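Local coordinates for protein pectinesterase inhibitor (Actinidia chinensis, PDB 1XG2) that inhibits pectin methylesterase by forming a protein-protein complex with it, and may be involved in the regulation of fruit ripening, at residues P11-P16 / L139-L144; S100-A105 / V145-L150; A63-L68 / G121-P126; F40-A45 / Q88-L93; A107-A112 / K135-C140. All blocks are in the same frame, centred on the assembly; numbering follows the deposited sequence.

Interaction 1: P11-P16 / L139-L144; sequences PKTRNP and LCDIVL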
# COMPACT_ATOMS: atom_id res chain seq x y z
N PRO B 11 -11.65 25.04 -1.83
CA PRO B 11 -10.81 25.21 -3.04
C PRO B 11 -9.64 24.22 -3.20
O PRO B 11 -9.20 24.01 -4.33
CB PRO B 11 -10.25 26.63 -2.90
CG PRO B 11 -11.18 27.32 -1.97
CD PRO B 11 -11.72 26.27 -1.02
N LYS B 12 -9.17 23.64 -2.10
CA LYS B 12 -8.09 22.64 -2.14
C LYS B 12 -8.57 21.21 -2.37
O LYS B 12 -7.75 20.31 -2.54
CB LYS B 12 -7.28 22.69 -0.83
CG LYS B 12 -6.37 23.89 -0.68
CD LYS B 12 -5.75 23.93 0.72
CE LYS B 12 -5.05 25.26 1.00
NZ LYS B 12 -6.00 26.37 1.32
N THR B 13 -9.88 20.97 -2.34
CA THR B 13 -10.40 19.64 -2.57
C THR B 13 -10.61 19.41 -4.06
O THR B 13 -10.68 20.34 -4.85
CB THR B 13 -11.77 19.38 -1.84
OG1 THR B 13 -12.80 20.21 -2.41
CG2 THR B 13 -11.72 19.77 -0.38
N ARG B 14 -10.78 18.15 -4.43
CA ARG B 14 -10.99 17.80 -5.82
C ARG B 14 -12.42 18.08 -6.30
O ARG B 14 -12.66 18.15 -7.51
CB ARG B 14 -10.59 16.35 -6.07
CG ARG B 14 -11.39 15.35 -5.33
CD ARG B 14 -10.65 14.04 -5.08
NE ARG B 14 -10.88 13.08 -6.15
CZ ARG B 14 -9.93 12.47 -6.85
NH1 ARG B 14 -8.65 12.74 -6.68
NH2 ARG B 14 -10.28 11.58 -7.77
N ASN B 15 -13.35 18.28 -5.37
CA ASN B 15 -14.71 18.67 -5.72
C ASN B 15 -15.18 19.80 -4.78
O ASN B 15 -15.87 19.55 -3.79
CB ASN B 15 -15.67 17.47 -5.65
CG ASN B 15 -17.02 17.77 -6.24
OD1 ASN B 15 -17.40 18.93 -6.41
ND2 ASN B 15 -17.78 16.71 -6.55
N PRO B 16 -14.76 21.03 -5.06
CA PRO B 16 -15.16 22.17 -4.23
C PRO B 16 -16.67 22.37 -4.10
O PRO B 16 -17.12 22.84 -3.07
CB PRO B 16 -14.51 23.37 -4.95
CG PRO B 16 -13.36 22.79 -5.67
CD PRO B 16 -13.83 21.43 -6.14
N LEU B 139 -15.35 13.16 -0.56
CA LEU B 139 -15.63 13.42 0.84
C LEU B 139 -14.39 13.21 1.69
O LEU B 139 -14.14 13.98 2.62
CB LEU B 139 -16.76 12.52 1.34
CG LEU B 139 -18.11 12.88 0.73
CD1 LEU B 139 -19.20 11.92 1.20
CD2 LEU B 139 -18.46 14.32 1.00
N CYS B 140 -13.64 12.15 1.38
CA CYS B 140 -12.41 11.85 2.12
C CYS B 140 -11.37 12.93 1.87
O CYS B 140 -10.54 13.24 2.73
CB CYS B 140 -11.87 10.48 1.72
SG CYS B 140 -12.75 9.08 2.46
N ASP B 141 -11.42 13.53 0.68
CA ASP B 141 -10.50 14.61 0.35
C ASP B 141 -10.74 15.85 1.24
O ASP B 141 -9.80 16.56 1.57
CB ASP B 141 -10.61 14.97 -1.12
CG ASP B 141 -9.39 15.67 -1.63
OD1 ASP B 141 -8.26 15.31 -1.23
OD2 ASP B 141 -9.46 16.58 -2.45
N ILE B 142 -11.99 16.10 1.64
CA ILE B 142 -12.26 17.17 2.59
C ILE B 142 -11.49 16.89 3.88
O ILE B 142 -10.86 17.77 4.45
CB ILE B 142 -13.78 17.34 2.88
CG1 ILE B 142 -14.57 17.62 1.60
CG2 ILE B 142 -14.00 18.53 3.79
CD1 ILE B 142 -16.06 17.44 1.77
N VAL B 143 -11.55 15.65 4.33
CA VAL B 143 -10.87 15.26 5.55
C VAL B 143 -9.37 15.42 5.40
O VAL B 143 -8.71 15.92 6.29
CB VAL B 143 -11.18 13.81 5.95
CG1 VAL B 143 -10.43 13.43 7.22
CG2 VAL B 143 -12.67 13.62 6.14
N LEU B 144 -8.83 15.00 4.26
CA LEU B 144 -7.40 15.12 4.01
C LEU B 144 -6.95 16.58 4.04
O LEU B 144 -5.92 16.90 4.62
CB LEU B 144 -7.03 14.47 2.66
CG LEU B 144 -7.17 12.95 2.60
CD1 LEU B 144 -7.09 12.44 1.17
CD2 LEU B 144 -6.07 12.29 3.45
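Asp141, on helix 127-149, faces the bend of chain between helix 4-9 and helix 16-24, and its side chain has the largest share of the contact. CG stands anti to the backbone N (chi1 -158°), which sets the carboxylate against Thr13 and Arg14. Asp141 CB lies 4.1 Å from Arg14 CD, and Asp141 CG is 4.0 Å from that same carbon; the two chains cross at about a right angle. At the tip, OD2 of Asp141 accepts from Arg14 N at 2.9 Å through its anti lone pair, in a bond bent to 139° at the hydrogen. Asp141 OD2 also lies 3.2 Å from Thr13 CA. The other oxygen, OD1, comes close to Asp188 of the pectinesterase chain. Next to the carboxylate, Thr13 CG2 rests 4.0 Å from Ile142 CA, while Thr13 OG1 bonds to the carbonyl of Cys10. An alanine here takes this acceptor from Arg14 N and would probably loosen the bend against the helix. Asp141 thus holds Arg14 by its backbone N-H, not its guanidinium; Asn15 adds a bond to Asp138, and Asp188 of the enzyme may raise the pKa of Asp141.

Interaction 2: S100-A105 / V145-L150; sequences SLNIYA and VISNLL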
# COMPACT_ATOMS: atom_id res chain seq x y z
N SER B 100 -1.55 10.60 11.72
CA SER B 100 -2.35 9.39 11.63
C SER B 100 -3.68 9.68 10.96
O SER B 100 -4.18 8.87 10.19
CB SER B 100 -2.57 8.74 12.99
OG SER B 100 -1.34 8.28 13.53
N LEU B 101 -4.25 10.84 11.23
CA LEU B 101 -5.52 11.22 10.60
C LEU B 101 -5.36 11.20 9.09
O LEU B 101 -6.20 10.64 8.39
CB LEU B 101 -5.97 12.59 11.08
CG LEU B 101 -7.09 13.27 10.29
CD1 LEU B 101 -8.36 12.48 10.44
CD2 LEU B 101 -7.28 14.68 10.80
N ASN B 102 -4.29 11.80 8.58
CA ASN B 102 -4.08 11.83 7.13
C ASN B 102 -3.97 10.40 6.56
O ASN B 102 -4.70 10.03 5.65
CB ASN B 102 -2.85 12.66 6.75
CG ASN B 102 -2.72 12.84 5.27
OD1 ASN B 102 -2.50 11.88 4.51
ND2 ASN B 102 -2.83 14.07 4.84
N ILE B 103 -3.12 9.59 7.16
CA ILE B 103 -2.91 8.21 6.72
C ILE B 103 -4.22 7.41 6.67
O ILE B 103 -4.47 6.70 5.69
CB ILE B 103 -1.90 7.52 7.67
CG1 ILE B 103 -0.51 8.18 7.57
CG2 ILE B 103 -1.82 6.01 7.37
CD1 ILE B 103 0.15 8.08 6.24
N TYR B 104 -5.05 7.53 7.70
CA TYR B 104 -6.28 6.75 7.75
C TYR B 104 -7.32 7.29 6.76
O TYR B 104 -8.02 6.50 6.13
CB TYR B 104 -6.85 6.64 9.16
CG TYR B 104 -6.12 5.61 9.99
CD1 TYR B 104 -4.76 5.78 10.29
CD2 TYR B 104 -6.75 4.46 10.45
CE1 TYR B 104 -4.08 4.85 11.05
CE2 TYR B 104 -6.04 3.50 11.23
CZ TYR B 104 -4.71 3.73 11.52
OH TYR B 104 -3.97 2.83 12.26
N ALA B 105 -7.41 8.61 6.61
CA ALA B 105 -8.27 9.18 5.57
C ALA B 105 -7.78 8.83 4.17
O ALA B 105 -8.59 8.61 3.27
CB ALA B 105 -8.44 10.70 5.74
N VAL B 145 -7.73 17.47 3.42
CA VAL B 145 -7.35 18.88 3.37
C VAL B 145 -7.33 19.46 4.78
O VAL B 145 -6.40 20.18 5.17
CB VAL B 145 -8.31 19.67 2.45
CG1 VAL B 145 -8.13 21.20 2.66
CG2 VAL B 145 -8.05 19.31 1.01
N ILE B 146 -8.32 19.12 5.58
CA ILE B 146 -8.39 19.62 6.93
C ILE B 146 -7.20 19.07 7.73
O ILE B 146 -6.57 19.82 8.48
CB ILE B 146 -9.76 19.27 7.55
CG1 ILE B 146 -10.88 20.10 6.89
CG2 ILE B 146 -9.78 19.55 9.04
CD1 ILE B 146 -12.26 19.67 7.31
N SER B 147 -6.87 17.80 7.53
CA SER B 147 -5.73 17.20 8.25
C SER B 147 -4.41 17.93 7.95
O SER B 147 -3.51 17.98 8.81
CB SER B 147 -5.57 15.69 7.95
OG SER B 147 -4.97 15.46 6.68
N ASN B 148 -4.28 18.50 6.75
CA ASN B 148 -3.07 19.23 6.40
C ASN B 148 -3.08 20.69 6.88
O ASN B 148 -2.03 21.27 7.06
CB ASN B 148 -2.79 19.18 4.89
CG ASN B 148 -2.57 17.75 4.38
OD1 ASN B 148 -2.13 16.86 5.13
ND2 ASN B 148 -2.87 17.52 3.12
N LEU B 149 -4.26 21.26 7.07
CA LEU B 149 -4.39 22.62 7.61
C LEU B 149 -4.19 22.67 9.13
O LEU B 149 -3.77 23.70 9.66
CB LEU B 149 -5.75 23.21 7.27
CG LEU B 149 -6.05 23.50 5.81
CD1 LEU B 149 -7.52 23.89 5.68
CD2 LEU B 149 -5.13 24.59 5.27
N LEU B 150 -4.50 21.58 9.82
CA LEU B 150 -4.36 21.54 11.28
C LEU B 150 -2.88 21.68 11.66
O LEU B 150 -2.03 21.20 10.90
CB LEU B 150 -4.96 20.25 11.85
CG LEU B 150 -6.49 20.31 11.94
CD1 LEU B 150 -7.10 18.91 11.89
CD2 LEU B 150 -6.90 21.03 13.20
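Two quite different halves make up this meeting of helix 98-118 with the C-terminal end of helix 127-149, whose axes run antiparallel here, 9.0 Å apart at a signed crossing angle of -165°. The tight half faces the bundle interior. Leu101, with CG anti to the backbone N, pushes its CD2 branch to 3.5 Å from Ser147 CB, closer than usual van der Waals contact; the short serine side chain lets the leucine lie close over CB and CA. The same methyl, Leu101 CD2, also reaches Leu150 CD1 at 4.4 Å, a looser touch where the helix has just ended.

The other half is polar and turned to the enzyme. Asn102 ND2 approaches Asn148 OD1 at 2.9 Å and Ser147 OG at 3.1 Å, but both are weak, bent hydrogen bonds. The two amides cross obliquely with their planes 23° apart. Stronger partners lie beyond the two segments. Ser147 OG, folded back between the backbone N and the carbonyl carbon (chi1 78°), bonds to the carbonyl of Leu144 on its own helix. On the pectinesterase chain, Ala192 N donates to Asn102 OD1, while Asn102 ND2 and Asn148 ND2 both donate to the carbonyl of Asn190.

Chemically, then, the leucine-serine side joins two helices of the four-helix bundle, whereas the asparagine side serves the complex: the weak bond between Asn102 and Asn148 is consistent with the two amides being held side by side, both donating to Asn190 O of the enzyme.

Interaction 3: A63-L68 / G121-P126; sequences ATDPKL and GPPNIP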
# COMPACT_ATOMS: atom_id res chain seq x y z
N ALA B 63 -26.47 -10.66 -8.69
CA ALA B 63 -25.45 -11.08 -9.64
C ALA B 63 -25.25 -12.58 -9.55
O ALA B 63 -25.33 -13.17 -8.47
CB ALA B 63 -24.13 -10.36 -9.34
N THR B 64 -24.97 -13.19 -10.69
CA THR B 64 -24.57 -14.59 -10.75
C THR B 64 -23.22 -14.81 -11.43
O THR B 64 -22.59 -15.83 -11.19
CB THR B 64 -25.67 -15.42 -11.47
OG1 THR B 64 -26.13 -14.72 -12.64
CG2 THR B 64 -26.89 -15.51 -10.61
N ASP B 65 -22.77 -13.87 -12.25
CA ASP B 65 -21.50 -14.02 -12.95
C ASP B 65 -20.34 -14.02 -11.95
O ASP B 65 -20.15 -13.02 -11.25
CB ASP B 65 -21.32 -12.90 -13.96
CG ASP B 65 -19.95 -12.93 -14.61
OD1 ASP B 65 -19.58 -14.00 -15.14
OD2 ASP B 65 -19.18 -11.96 -14.62
N PRO B 66 -19.58 -15.11 -11.85
CA PRO B 66 -18.49 -15.20 -10.86
C PRO B 66 -17.45 -14.06 -10.89
O PRO B 66 -17.00 -13.65 -9.82
CB PRO B 66 -17.82 -16.54 -11.19
CG PRO B 66 -18.93 -17.36 -11.77
CD PRO B 66 -19.69 -16.37 -12.63
N LYS B 67 -17.09 -13.58 -12.07
CA LYS B 67 -16.08 -12.52 -12.17
C LYS B 67 -16.62 -11.22 -11.59
O LYS B 67 -15.94 -10.53 -10.83
CB LYS B 67 -15.64 -12.31 -13.61
CG LYS B 67 -14.37 -11.46 -13.76
CD LYS B 67 -13.90 -11.42 -15.21
CE LYS B 67 -12.87 -10.33 -15.46
NZ LYS B 67 -12.01 -10.61 -16.66
N LEU B 68 -17.86 -10.90 -11.95
CA LEU B 68 -18.52 -9.70 -11.45
C LEU B 68 -18.67 -9.77 -9.94
O LEU B 68 -18.41 -8.79 -9.25
CB LEU B 68 -19.89 -9.53 -12.12
CG LEU B 68 -20.72 -8.32 -11.67
CD1 LEU B 68 -20.02 -6.98 -11.96
CD2 LEU B 68 -22.09 -8.37 -12.35
N GLY B 121 -11.86 -3.16 -17.62
CA GLY B 121 -12.41 -4.00 -18.66
C GLY B 121 -13.75 -4.54 -18.19
O GLY B 121 -14.18 -4.24 -17.09
N PRO B 122 -14.41 -5.33 -19.03
CA PRO B 122 -15.66 -5.99 -18.64
C PRO B 122 -15.44 -7.06 -17.56
O PRO B 122 -14.35 -7.63 -17.51
CB PRO B 122 -16.14 -6.64 -19.95
CG PRO B 122 -14.88 -6.83 -20.74
CD PRO B 122 -14.03 -5.62 -20.43
N PRO B 123 -16.43 -7.36 -16.73
CA PRO B 123 -17.74 -6.70 -16.73
C PRO B 123 -17.67 -5.30 -16.12
O PRO B 123 -17.06 -5.15 -15.05
CB PRO B 123 -18.61 -7.63 -15.88
CG PRO B 123 -17.66 -8.35 -14.99
CD PRO B 123 -16.33 -8.42 -15.72
N ASN B 124 -18.28 -4.32 -16.78
CA ASN B 124 -18.14 -2.91 -16.41
C ASN B 124 -18.86 -2.56 -15.13
O ASN B 124 -19.85 -3.18 -14.76
CB ASN B 124 -18.68 -1.99 -17.50
CG ASN B 124 -17.93 -2.10 -18.80
OD1 ASN B 124 -18.53 -1.96 -19.86
ND2 ASN B 124 -16.62 -2.33 -18.74
N ILE B 125 -18.37 -1.52 -14.48
CA ILE B 125 -18.93 -1.09 -13.22
C ILE B 125 -20.30 -0.48 -13.44
O ILE B 125 -20.49 0.24 -14.42
CB ILE B 125 -17.98 -0.10 -12.54
CG1 ILE B 125 -18.34 0.06 -11.06
CG2 ILE B 125 -17.95 1.25 -13.27
CD1 ILE B 125 -17.30 0.80 -10.29
N PRO B 126 -21.25 -0.76 -12.55
CA PRO B 126 -22.52 -0.03 -12.56
C PRO B 126 -22.29 1.45 -12.27
O PRO B 126 -21.49 1.78 -11.39
CB PRO B 126 -23.32 -0.70 -11.45
CG PRO B 126 -22.64 -1.97 -11.19
CD PRO B 126 -21.21 -1.77 -11.50
O HOH W 1 -14.15 -10.39 -18.66
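Pro123 is the centre of this contact, a ring held between Lys67 and Leu68 at the start of helix 66-95. The peptide bond before it is cis, so the chain turns sharply between Pro122 and Pro123 and presents the CG and CD corner of the second ring to the helix. Leu68 meets that corner from one side: its CB lies 3.8 Å from Pro123 CG, its chain crossing the ring obliquely. Lys67 covers the neighbouring corner. Its CG is anti to the backbone N and the rest of the chain is extended, so the methylene run slants past the ring, with Lys67 CD 3.9 Å from Pro123 CD. Farther out, Lys67 CE passes 3.7 Å from the carbonyl oxygen, O, of Pro122. The ammonium reaches that carbonyl through a water, which accepts from Lys67 NZ at 2.9 Å and donates to Pro122 O at 3.0 Å.

Asp65 sets up the helix side of the contact. As N-cap, it takes the N-H of Leu68 on its OD2 at 3.2 Å, with 152° at the hydrogen; the donor stands above the carboxylate plane, 53° out of it. The same OD2 lies 3.9 Å from Pro123 CG, making a third, slight touch on the ring.

Arg71, one turn along helix 66-95, bonds to the carbonyl of Gly121 and more weakly to that of Pro123, and Leu68 also packs on Phe119. At one end of the bundle, therefore, the connection from helix 98-118 to helix 127-149 is laid across the first turn of helix 66-95.

Interaction 4: F40-A45 / Q88-L93; sequences FSIDIA and QAKQFL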
# COMPACT_ATOMS: atom_id res chain seq x y z
N PHE B 40 -16.92 16.71 11.58
CA PHE B 40 -18.14 16.72 10.80
C PHE B 40 -17.90 16.02 9.47
O PHE B 40 -18.71 15.20 9.01
CB PHE B 40 -18.60 18.16 10.57
CG PHE B 40 -19.89 18.27 9.82
CD1 PHE B 40 -21.10 18.09 10.48
CD2 PHE B 40 -19.90 18.52 8.46
CE1 PHE B 40 -22.30 18.17 9.80
CE2 PHE B 40 -21.11 18.60 7.77
CZ PHE B 40 -22.31 18.43 8.44
N SER B 41 -16.76 16.35 8.88
CA SER B 41 -16.41 15.83 7.56
C SER B 41 -16.10 14.34 7.63
O SER B 41 -16.46 13.57 6.75
CB SER B 41 -15.18 16.59 7.06
OG SER B 41 -15.69 17.97 6.61
N ILE B 42 -15.51 13.84 8.71
CA ILE B 42 -15.31 12.40 8.85
C ILE B 42 -16.67 11.71 8.95
O ILE B 42 -16.89 10.70 8.32
CB ILE B 42 -14.43 12.04 10.09
CG1 ILE B 42 -13.01 12.59 9.94
CG2 ILE B 42 -14.34 10.52 10.28
CD1 ILE B 42 -12.25 12.64 11.27
N ASP B 43 -17.58 12.28 9.73
CA ASP B 43 -18.92 11.71 9.91
C ASP B 43 -19.63 11.57 8.57
O ASP B 43 -20.23 10.54 8.30
CB ASP B 43 -19.77 12.58 10.83
CG ASP B 43 -19.37 12.47 12.30
OD1 ASP B 43 -18.46 11.67 12.66
OD2 ASP B 43 -19.91 13.19 13.16
N ILE B 44 -19.53 12.60 7.74
CA ILE B 44 -20.13 12.60 6.41
C ILE B 44 -19.53 11.51 5.53
O ILE B 44 -20.25 10.79 4.85
CB ILE B 44 -19.94 13.99 5.73
CG1 ILE B 44 -20.76 15.07 6.45
CG2 ILE B 44 -20.33 13.93 4.28
CD1 ILE B 44 -22.23 15.00 6.18
N ALA B 45 -18.20 11.42 5.54
CA ALA B 45 -17.52 10.42 4.74
C ALA B 45 -17.85 9.00 5.18
O ALA B 45 -18.12 8.15 4.34
CB ALA B 45 -16.02 10.65 4.77
N GLN B 88 -11.49 5.21 13.10
CA GLN B 88 -10.27 5.49 13.83
C GLN B 88 -9.78 6.91 13.61
O GLN B 88 -9.19 7.51 14.48
CB GLN B 88 -9.16 4.51 13.42
CG GLN B 88 -9.40 3.11 13.96
CD GLN B 88 -8.13 2.46 14.44
OE1 GLN B 88 -7.72 1.43 13.90
NE2 GLN B 88 -7.48 3.06 15.46
N ALA B 89 -10.06 7.44 12.42
CA ALA B 89 -9.74 8.83 12.10
C ALA B 89 -10.34 9.79 13.12
O ALA B 89 -9.69 10.76 13.50
CB ALA B 89 -10.23 9.18 10.69
N LYS B 90 -11.55 9.53 13.58
CA LYS B 90 -12.16 10.41 14.60
C LYS B 90 -11.31 10.50 15.87
O LYS B 90 -11.11 11.57 16.43
CB LYS B 90 -13.56 9.93 14.97
CG LYS B 90 -14.59 10.00 13.83
CD LYS B 90 -16.03 9.79 14.32
CE LYS B 90 -16.58 10.96 15.20
NZ LYS B 90 -16.65 12.32 14.55
N GLN B 91 -10.82 9.35 16.34
CA GLN B 91 -10.04 9.30 17.58
C GLN B 91 -8.70 10.00 17.40
O GLN B 91 -8.22 10.68 18.29
CB GLN B 91 -9.80 7.85 18.01
CG GLN B 91 -11.04 7.04 18.36
CD GLN B 91 -10.71 5.55 18.64
OE1 GLN B 91 -10.87 5.08 19.78
NE2 GLN B 91 -10.25 4.83 17.61
N PHE B 92 -8.09 9.83 16.23
CA PHE B 92 -6.82 10.48 15.93
C PHE B 92 -6.97 12.00 15.91
O PHE B 92 -6.12 12.74 16.42
CB PHE B 92 -6.25 9.98 14.59
CG PHE B 92 -5.71 8.57 14.62
CD1 PHE B 92 -6.14 7.63 13.69
CD2 PHE B 92 -4.74 8.19 15.55
CE1 PHE B 92 -5.64 6.33 13.70
CE2 PHE B 92 -4.22 6.90 15.55
CZ PHE B 92 -4.68 5.97 14.63
N LEU B 93 -8.07 12.49 15.33
CA LEU B 93 -8.31 13.92 15.28
C LEU B 93 -8.48 14.48 16.72
O LEU B 93 -7.89 15.51 17.05
CB LEU B 93 -9.53 14.24 14.40
CG LEU B 93 -9.99 15.69 14.25
CD1 LEU B 93 -8.85 16.62 13.89
CD2 LEU B 93 -11.11 15.79 13.21
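Helix 34-60 and helix 66-95 run almost exactly antiparallel here, at 175° with their axes 9.9 Å apart, and the backbones come nearest at Ile42 and Lys90. Ile42 points toward the facing helix and divides its work between two branches. CG1, beside the backbone N, carries CD1 into the interior, where it sits 4.0 Å from Ala89 CB and 3.9 Å from Leu93 CD2; the isoleucine and leucine chains slide past each other in opposite directions. The other branch, CG2, anti to the backbone N, presses on the aliphatic part of Lys90, with 3.6 Å from Ile42 CG2 to Lys90 CG.

Beyond that methylene, Lys90 bends at chi3 and again at chi4, curling its tip back to the carboxylate of Asp43. NZ of Lys90 forms a salt bridge with Asp43 OD1 at 2.7 Å, meeting this oxygen from above the carboxylate plane, 31° out of it. The ammonium has a second partner in Gln39 OE1, one turn away on helix 34-60. Val143 and Leu101 also pack on Ile42, so all four long helices of the bundle meet around this residue.

Lys90 is thus amphipathic in use: its methylenes extend the apolar seam outward, and its ammonium ends at the partly exposed edge, on Asp43. Held by both a carboxylate and an amide oxygen, the amine is likely to stay protonated.

Interaction 5: A107-A112 / K135-C140; sequences AAFDGA and KLEDLC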
# COMPACT_ATOMS: atom_id res chain seq x y z
N ALA B 107 -6.23 6.04 3.42
CA ALA B 107 -6.58 4.63 3.24
C ALA B 107 -8.05 4.47 2.88
O ALA B 107 -8.41 3.66 2.02
CB ALA B 107 -6.25 3.81 4.51
N ALA B 108 -8.91 5.25 3.53
CA ALA B 108 -10.34 5.23 3.25
C ALA B 108 -10.63 5.65 1.82
O ALA B 108 -11.33 4.96 1.10
CB ALA B 108 -11.08 6.15 4.21
N PHE B 109 -10.06 6.78 1.42
CA PHE B 109 -10.10 7.25 0.03
C PHE B 109 -9.77 6.13 -0.94
O PHE B 109 -10.45 5.94 -1.94
CB PHE B 109 -9.09 8.40 -0.12
CG PHE B 109 -9.02 9.00 -1.50
CD1 PHE B 109 -9.52 10.27 -1.74
CD2 PHE B 109 -8.44 8.31 -2.55
CE1 PHE B 109 -9.46 10.83 -3.01
CE2 PHE B 109 -8.36 8.86 -3.82
CZ PHE B 109 -8.87 10.12 -4.04
N ASP B 110 -8.72 5.39 -0.64
CA ASP B 110 -8.23 4.32 -1.52
C ASP B 110 -9.09 3.06 -1.53
O ASP B 110 -8.93 2.21 -2.40
CB ASP B 110 -6.81 3.93 -1.10
CG ASP B 110 -5.77 4.94 -1.54
OD1 ASP B 110 -6.06 5.84 -2.37
OD2 ASP B 110 -4.60 4.88 -1.13
N GLY B 111 -9.97 2.89 -0.55
CA GLY B 111 -10.96 1.83 -0.63
C GLY B 111 -11.86 2.01 -1.85
O GLY B 111 -12.12 1.06 -2.59
N ALA B 112 -12.32 3.24 -2.06
CA ALA B 112 -13.16 3.55 -3.22
C ALA B 112 -12.36 3.42 -4.51
O ALA B 112 -12.86 2.91 -5.52
CB ALA B 112 -13.72 4.96 -3.08
N LYS B 135 -17.77 9.78 -4.93
CA LYS B 135 -18.28 10.55 -3.80
C LYS B 135 -17.46 10.30 -2.53
O LYS B 135 -17.13 11.23 -1.82
CB LYS B 135 -19.75 10.23 -3.55
CG LYS B 135 -20.40 11.17 -2.56
CD LYS B 135 -21.77 10.69 -2.17
CE LYS B 135 -22.82 11.81 -2.15
NZ LYS B 135 -23.80 11.56 -1.03
N LEU B 136 -17.12 9.05 -2.25
CA LEU B 136 -16.32 8.77 -1.07
C LEU B 136 -14.97 9.45 -1.22
O LEU B 136 -14.44 9.97 -0.25
CB LEU B 136 -16.11 7.28 -0.86
CG LEU B 136 -15.32 6.94 0.40
CD1 LEU B 136 -15.99 7.55 1.62
CD2 LEU B 136 -15.17 5.42 0.55
N GLU B 137 -14.42 9.41 -2.42
CA GLU B 137 -13.13 10.02 -2.70
C GLU B 137 -13.20 11.52 -2.43
O GLU B 137 -12.34 12.08 -1.74
CB GLU B 137 -12.69 9.74 -4.14
CG GLU B 137 -12.19 8.33 -4.38
CD GLU B 137 -11.82 8.08 -5.83
OE1 GLU B 137 -12.10 8.94 -6.68
OE2 GLU B 137 -11.24 7.01 -6.12
N ASP B 138 -14.25 12.17 -2.94
CA ASP B 138 -14.43 13.62 -2.77
C ASP B 138 -14.60 13.98 -1.29
O ASP B 138 -14.05 14.98 -0.81
CB ASP B 138 -15.63 14.11 -3.60
CG ASP B 138 -15.40 13.97 -5.10
OD1 ASP B 138 -16.38 14.05 -5.90
OD2 ASP B 138 -14.28 13.78 -5.59
N LEU B 139 -15.35 13.16 -0.56
CA LEU B 139 -15.63 13.42 0.84
C LEU B 139 -14.39 13.21 1.69
O LEU B 139 -14.14 13.98 2.62
CB LEU B 139 -16.76 12.52 1.34
CG LEU B 139 -18.11 12.88 0.73
CD1 LEU B 139 -19.20 11.92 1.20
CD2 LEU B 139 -18.46 14.32 1.00
N CYS B 140 -13.64 12.15 1.38
CA CYS B 140 -12.41 11.85 2.12
C CYS B 140 -11.37 12.93 1.87
O CYS B 140 -10.54 13.24 2.73
CB CYS B 140 -11.87 10.48 1.72
SG CYS B 140 -12.75 9.08 2.46
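The ring of Phe109 is the large bump here, and Glu137 forms the wall it lies against. Helix 98-118 and helix 127-149 form an antiparallel pair in the core of the inhibitor's four-helix bundle, 8.2 Å apart with a signed crossing angle of -164°. With CG anti to the backbone N, Phe109 lays its ring along the facing helix, its CD1 3.4 Å from Glu137 O. Glu137 CG stands over its centre, 3.8 Å from the centroid of the Phe109 ring, a CH-pi contact. The carboxylate beyond lies 5° from the ring plane, stacked with it, while Cys140 CB fits at the ring's edge.

On the inner side the knobs are smaller. Leu136 CD2 reaches the Ala112 methyl, CB, at 3.9 Å, and Ala108 CB receives Cys140 SG at 3.8 Å; these alanines are consistent with the short axis distance. Tyr79 of helix 66-95 covers Ala112 and Leu136. An alanine at Phe109 removes the ring under Glu137 and would probably leave the closest part of the helix pair poorly packed.

A buried glutamate is thus held by its methylenes and a ring face; its weak, long ion pair with Arg14 and the carboxylate of Asp110, 6.5 Å from Asp110 OD1 to Glu137 OE2, would probably pull its ionisation, if only slightly, in opposite directions.

Overall arrangement
Helix 127-149 ties the set together: it carries one side of interactions 1, 2 and 5, and the loop leading into it supplies interaction 3. Interactions 2 and 5 lie along the same antiparallel helix pair, centres 13 Å apart, with 5 nested inside the chain loop that 2 closes. Interaction 4 joins the other two long helices and touches 1, 2 and 5 inside the bundle; it closes before 2 and 5 open. Interaction 1 fastens the N-terminal hairpin, closing a loop that encloses 3 and 4. Interaction 3 lies about 34 Å from interaction 2 between centres, at the end of the bundle away from interactions 2 and 4, while interactions 1, 2 and 5 border the pectinesterase.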